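Local coordinates for enoyl-CoA hydratase/isomerase (Mycobacterium abscessus, PDB 3QXZ), which probably catalyses the hydration or double-bond isomerisation of enoyl-CoA thioesters, as a member of the crotonase family, at the interface of chains A and B. Sequence-based numbering; all coordinates share one arbitrary frame. Chains: chain A/B, enoyl-CoA hydratase/isomerase.

The interface of chains A and B. Residues chain A 100, 121-123, 153, 178-179, 181, 216-217; chain B 156-161, 164-165.
Helix 151-165 of chain B lays one side, B:Thr156 to B:Thr165, against the start of strand 122-126, the loop A:Gly178 to A:Asn181 and helix 206-222 of chain A, with B:Ala157 O and A:Asp121 O facing the contact. Chain A's own helix 151-165 adds A:Leu153, its CD2 3.6 Å from B:Ala157 CB. A:Asn181 carries the polar grip. With CG anti to its carbonyl carbon (chi1 -60°), its ND2 reaches B:Glu161 OE1 at 2.8 Å, on the anti lone pair of that carboxylate oxygen. A:Asn181 ND2 also donates to B:Ala157 O at 3.0 Å, from well above the carbonyl plane. B:Glu161 is extended and slides past A:Asn181 in the opposite direction, amide and carboxylate planes 55° apart. On the chain A side, A:Arg123 N donates to A:Asn181 OD1 at 2.9 Å, fitting one orientation of the amide. The A:Arg123 guanidinium grips A:Leu179 O side-on through NE and NH2. Nearer the helix N-terminus, B:Thr156 crosses A:Trp217 at about a right angle, its CB 3.7 Å from A:Trp217 CH2 on the six-membered ring. A:Trp217 NE1 is held by A:Asp121 OD1 at 2.8 Å. The B:Ala160 methyl packs against A:Asp121 CB and A:Leu216 CD2; B:Leu164 CD1 crosses the A:Asp121 carboxylate. Water 2 links B:Thr156 OG1 to A:Asp121 O. The helix thus packs on the neighbouring subunit's strand start and helix 206-222, not as an exact two-fold, as expected within a crotonase trimer.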
ATOM      1  N   PRO A 100     -16.956  -5.626  12.236  1.00  8.06           N
ATOM      2  CA  PRO A 100     -15.498  -5.769  12.263  1.00  8.38           C
ATOM      3  C   PRO A 100     -15.064  -7.187  12.613  1.00  8.18           C
ATOM      4  O   PRO A 100     -15.705  -7.859  13.452  1.00  8.83           O
ATOM      5  CB  PRO A 100     -15.075  -4.795  13.369  1.00  8.73           C
ATOM      6  CG  PRO A 100     -16.119  -3.712  13.315  1.00  9.40           C
ATOM      7  CD  PRO A 100     -17.402  -4.487  13.068  1.00  8.36           C
ATOM      8  N   ASP A 121     -10.171  -7.535   9.061  1.00  6.95           N
ATOM      9  CA  ASP A 121      -9.772  -6.123   9.087  1.00  6.97           C
ATOM     10  C   ASP A 121      -8.414  -5.925   9.732  1.00  7.02           C
ATOM     11  O   ASP A 121      -7.609  -5.091   9.295  1.00  8.09           O
ATOM     12  CB  ASP A 121     -10.827  -5.323   9.845  1.00  7.43           C
ATOM     13  CG  ASP A 121     -12.191  -5.464   9.243  1.00  7.55           C
ATOM     14  OD1 ASP A 121     -12.315  -5.225   8.016  1.00  8.03           O
ATOM     15  OD2 ASP A 121     -13.141  -5.826   9.975  1.00  7.66           O
ATOM     16  N   ILE A 122      -8.186  -6.696  10.788  1.00  7.79           N
ATOM     17  CA  ILE A 122      -7.057  -6.496  11.696  1.00  8.08           C
ATOM     18  C   ILE A 122      -6.478  -7.878  12.010  1.00  7.75           C
ATOM     19  O   ILE A 122      -7.231  -8.844  12.202  1.00  8.07           O
ATOM     20  CB  ILE A 122      -7.553  -5.803  12.983  1.00  8.17           C
ATOM     21  CG1 ILE A 122      -8.091  -4.391  12.662  1.00 10.42           C
ATOM     22  CG2 ILE A 122      -6.451  -5.785  14.095  1.00  9.40           C
ATOM     23  CD1 ILE A 122      -9.051  -3.791  13.747  1.00 11.25           C
ATOM     24  N   ARG A 123      -5.151  -7.984  12.025  1.00  7.87           N
ATOM     25  CA  ARG A 123      -4.453  -9.231  12.373  1.00  7.80           C
ATOM     26  C   ARG A 123      -3.439  -8.988  13.481  1.00  8.09           C
ATOM     27  O   ARG A 123      -2.636  -8.058  13.414  1.00  8.09           O
ATOM     28  CB  ARG A 123      -3.718  -9.815  11.156  1.00  7.37           C
ATOM     29  CG  ARG A 123      -4.595 -10.693  10.271  1.00  8.16           C
ATOM     30  CD  ARG A 123      -3.980 -10.974   8.880  1.00  7.69           C
ATOM     31  NE  ARG A 123      -3.825  -9.722   8.139  1.00  7.26           N
ATOM     32  CZ  ARG A 123      -4.832  -9.025   7.635  1.00  6.25           C
ATOM     33  NH1 ARG A 123      -6.088  -9.479   7.679  1.00  6.87           N
ATOM     34  NH2 ARG A 123      -4.573  -7.846   7.111  1.00  7.95           N
ATOM     35  N   LEU A 153      -2.074  -4.663   1.315  1.00  6.17           N
ATOM     36  CA  LEU A 153      -1.449  -4.595   2.635  1.00  5.86           C
ATOM     37  C   LEU A 153       0.015  -4.175   2.529  1.00  6.16           C
ATOM     38  O   LEU A 153       0.471  -3.320   3.279  1.00  6.96           O
ATOM     39  CB  LEU A 153      -1.527  -5.969   3.311  1.00  6.71           C
ATOM     40  CG  LEU A 153      -2.937  -6.436   3.642  1.00  5.99           C
ATOM     41  CD1 LEU A 153      -2.978  -7.914   3.960  1.00  7.17           C
ATOM     42  CD2 LEU A 153      -3.449  -5.577   4.821  1.00  7.31           C
ATOM     43  N   GLY A 178       3.183  -4.336   6.844  1.00  7.35           N
ATOM     44  CA  GLY A 178       1.790  -3.926   6.830  1.00  7.29           C
ATOM     45  C   GLY A 178       0.781  -5.051   6.718  1.00  6.75           C
ATOM     46  O   GLY A 178      -0.431  -4.789   6.702  1.00  7.39           O
ATOM     47  N   LEU A 179       1.244  -6.299   6.659  1.00  7.27           N
ATOM     48  CA  LEU A 179       0.323  -7.441   6.602  1.00  6.96           C
ATOM     49  C   LEU A 179      -0.450  -7.582   7.910  1.00  6.98           C
ATOM     50  O   LEU A 179      -1.641  -7.930   7.919  1.00  8.34           O
ATOM     51  CB  LEU A 179       1.113  -8.722   6.289  1.00  6.93           C
ATOM     52  CG  LEU A 179       0.302 -10.009   6.051  1.00  8.45           C
ATOM     53  CD1 LEU A 179       1.041 -10.944   5.098  1.00  9.36           C
ATOM     54  CD2 LEU A 179      -0.080 -10.760   7.340  1.00  9.71           C
ATOM     55  N   ASN A 181      -1.083  -6.092  12.109  1.00  8.34           N
ATOM     56  CA  ASN A 181      -1.133  -4.900  12.936  1.00  8.21           C
ATOM     57  C   ASN A 181      -0.153  -4.933  14.085  1.00  9.35           C
ATOM     58  O   ASN A 181       0.363  -3.896  14.498  1.00 11.51           O
ATOM     59  CB  ASN A 181      -2.565  -4.680  13.444  1.00  8.48           C
ATOM     60  CG  ASN A 181      -3.532  -4.496  12.312  1.00  7.09           C
ATOM     61  OD1 ASN A 181      -3.894  -5.448  11.611  1.00  8.03           O
ATOM     62  ND2 ASN A 181      -3.935  -3.242  12.103  1.00  7.89           N
ATOM     63  N   LEU A 216     -14.805   1.692   3.512  1.00  6.44           N
ATOM     64  CA  LEU A 216     -13.414   1.317   3.289  1.00  6.11           C
ATOM     65  C   LEU A 216     -13.316   0.167   2.271  1.00  6.72           C
ATOM     66  O   LEU A 216     -12.580   0.257   1.276  1.00  7.33           O
ATOM     67  CB  LEU A 216     -12.742   0.944   4.618  1.00  6.91           C
ATOM     68  CG  LEU A 216     -11.296   0.458   4.545  1.00  7.81           C
ATOM     69  CD1 LEU A 216     -10.340   1.560   4.268  1.00 11.50           C
ATOM     70  CD2 LEU A 216     -10.945  -0.226   5.878  1.00 11.18           C
ATOM     71  N   TRP A 217     -14.074  -0.893   2.523  1.00  6.30           N
ATOM     72  CA  TRP A 217     -13.956  -2.078   1.696  1.00  6.92           C
ATOM     73  C   TRP A 217     -14.730  -1.979   0.385  1.00  6.51           C
ATOM     74  O   TRP A 217     -14.209  -2.439  -0.642  1.00  7.74           O
ATOM     75  CB  TRP A 217     -14.340  -3.324   2.484  1.00  7.15           C
ATOM     76  CG  TRP A 217     -13.307  -3.748   3.471  1.00  6.28           C
ATOM     77  CD1 TRP A 217     -13.396  -3.738   4.841  1.00  7.48           C
ATOM     78  CD2 TRP A 217     -12.013  -4.261   3.152  1.00  7.65           C
ATOM     79  NE1 TRP A 217     -12.221  -4.213   5.397  1.00  8.47           N
ATOM     80  CE2 TRP A 217     -11.363  -4.551   4.377  1.00  8.27           C
ATOM     81  CE3 TRP A 217     -11.335  -4.518   1.939  1.00  8.39           C
ATOM     82  CZ2 TRP A 217     -10.082  -5.094   4.429  1.00  9.34           C
ATOM     83  CZ3 TRP A 217     -10.056  -5.062   1.996  1.00 10.19           C
ATOM     84  CH2 TRP A 217      -9.432  -5.323   3.237  1.00  9.83           C
TER
ATOM     85  N   THR B 156      -4.581  -1.732   4.007  1.00  6.72           N
ATOM     86  CA  THR B 156      -5.943  -1.811   4.553  1.00  7.21           C
ATOM     87  C   THR B 156      -5.998  -2.158   6.033  1.00  6.90           C
ATOM     88  O   THR B 156      -6.963  -1.775   6.707  1.00  7.40           O
ATOM     89  CB  THR B 156      -6.848  -2.791   3.793  1.00  8.08           C
ATOM     90  OG1 THR B 156      -6.268  -4.085   3.858  1.00 10.23           O
ATOM     91  CG2 THR B 156      -7.019  -2.372   2.353  1.00  9.47           C
ATOM     92  N   ALA B 157      -5.007  -2.889   6.546  1.00  6.80           N
ATOM     93  CA  ALA B 157      -5.088  -3.365   7.936  1.00  6.61           C
ATOM     94  C   ALA B 157      -4.784  -2.250   8.924  1.00  6.44           C
ATOM     95  O   ALA B 157      -5.535  -2.056   9.893  1.00  6.95           O
ATOM     96  CB  ALA B 157      -4.157  -4.535   8.181  1.00  7.13           C
ATOM     97  N   VAL B 158      -3.711  -1.502   8.674  1.00  6.22           N
ATOM     98  CA  VAL B 158      -3.424  -0.364   9.544  1.00  6.21           C
ATOM     99  C   VAL B 158      -4.575   0.659   9.379  1.00  5.56           C
ATOM    100  O   VAL B 158      -5.015   1.268  10.360  1.00  6.30           O
ATOM    101  CB  VAL B 158      -2.045   0.237   9.233  1.00  6.79           C
ATOM    102  CG1 VAL B 158      -1.823   1.498  10.077  1.00  7.89           C
ATOM    103  CG2 VAL B 158      -0.911  -0.801   9.482  1.00  8.41           C
ATOM    104  N   ALA B 159      -5.071   0.856   8.159  1.00  6.21           N
ATOM    105  CA  ALA B 159      -6.176   1.779   7.949  1.00  6.35           C
ATOM    106  C   ALA B 159      -7.406   1.333   8.741  1.00  6.42           C
ATOM    107  O   ALA B 159      -8.019   2.155   9.432  1.00  6.81           O
ATOM    108  CB  ALA B 159      -6.504   1.924   6.481  1.00  7.08           C
ATOM    109  N   ALA B 160      -7.780   0.053   8.648  1.00  6.49           N
ATOM    110  CA  ALA B 160      -8.945  -0.439   9.378  1.00  6.45           C
ATOM    111  C   ALA B 160      -8.774  -0.271  10.877  1.00  6.93           C
ATOM    112  O   ALA B 160      -9.707   0.110  11.584  1.00  7.09           O
ATOM    113  CB  ALA B 160      -9.202  -1.905   9.031  1.00  8.08           C
ATOM    114  N   GLU B 161      -7.595  -0.553  11.401  1.00  7.32           N
ATOM    115  CA  GLU B 161      -7.389  -0.365  12.826  1.00  7.65           C
ATOM    116  C   GLU B 161      -7.593   1.099  13.213  1.00  7.10           C
ATOM    117  O   GLU B 161      -8.336   1.402  14.160  1.00  7.63           O
ATOM    118  CB  GLU B 161      -5.999  -0.876  13.240  1.00  8.34           C
ATOM    119  CG  GLU B 161      -5.670  -0.638  14.714  1.00 10.81           C
ATOM    120  CD  GLU B 161      -4.207  -0.868  15.038  1.00 13.50           C
ATOM    121  OE1 GLU B 161      -3.473  -1.450  14.225  1.00 12.54           O
ATOM    122  OE2 GLU B 161      -3.763  -0.446  16.133  1.00 19.78           O
ATOM    123  N   LEU B 164     -11.510   2.087  12.460  1.00  6.85           N
ATOM    124  CA  LEU B 164     -12.554   1.347  13.197  1.00  7.18           C
ATOM    125  C   LEU B 164     -12.420   1.389  14.698  1.00  7.64           C
ATOM    126  O   LEU B 164     -13.424   1.231  15.405  1.00  8.76           O
ATOM    127  CB  LEU B 164     -12.655  -0.108  12.726  1.00  7.54           C
ATOM    128  CG  LEU B 164     -12.955  -0.347  11.248  1.00  6.79           C
ATOM    129  CD1 LEU B 164     -12.870  -1.837  10.975  1.00  9.28           C
ATOM    130  CD2 LEU B 164     -14.347   0.167  10.911  1.00  9.35           C
ATOM    131  N   THR B 165     -11.199   1.582  15.202  1.00  8.04           N
ATOM    132  CA  THR B 165     -11.010   1.697  16.649  1.00  8.68           C
ATOM    133  C   THR B 165     -10.832   3.126  17.097  1.00  9.27           C
ATOM    134  O   THR B 165     -11.059   3.428  18.267  1.00  9.74           O
ATOM    135  CB  THR B 165      -9.824   0.856  17.190  1.00  8.76           C
ATOM    136  OG1 THR B 165      -8.577   1.483  16.857  1.00  9.06           O
ATOM    137  CG2 THR B 165      -9.867  -0.561  16.700  1.00 10.66           C
TER
HETATM  138  O   HOH W   1      -2.006  -2.424   6.417  1.00  5.25           O
HETATM  139  O   HOH W   2      -7.095  -5.466   6.267  1.00 10.78           O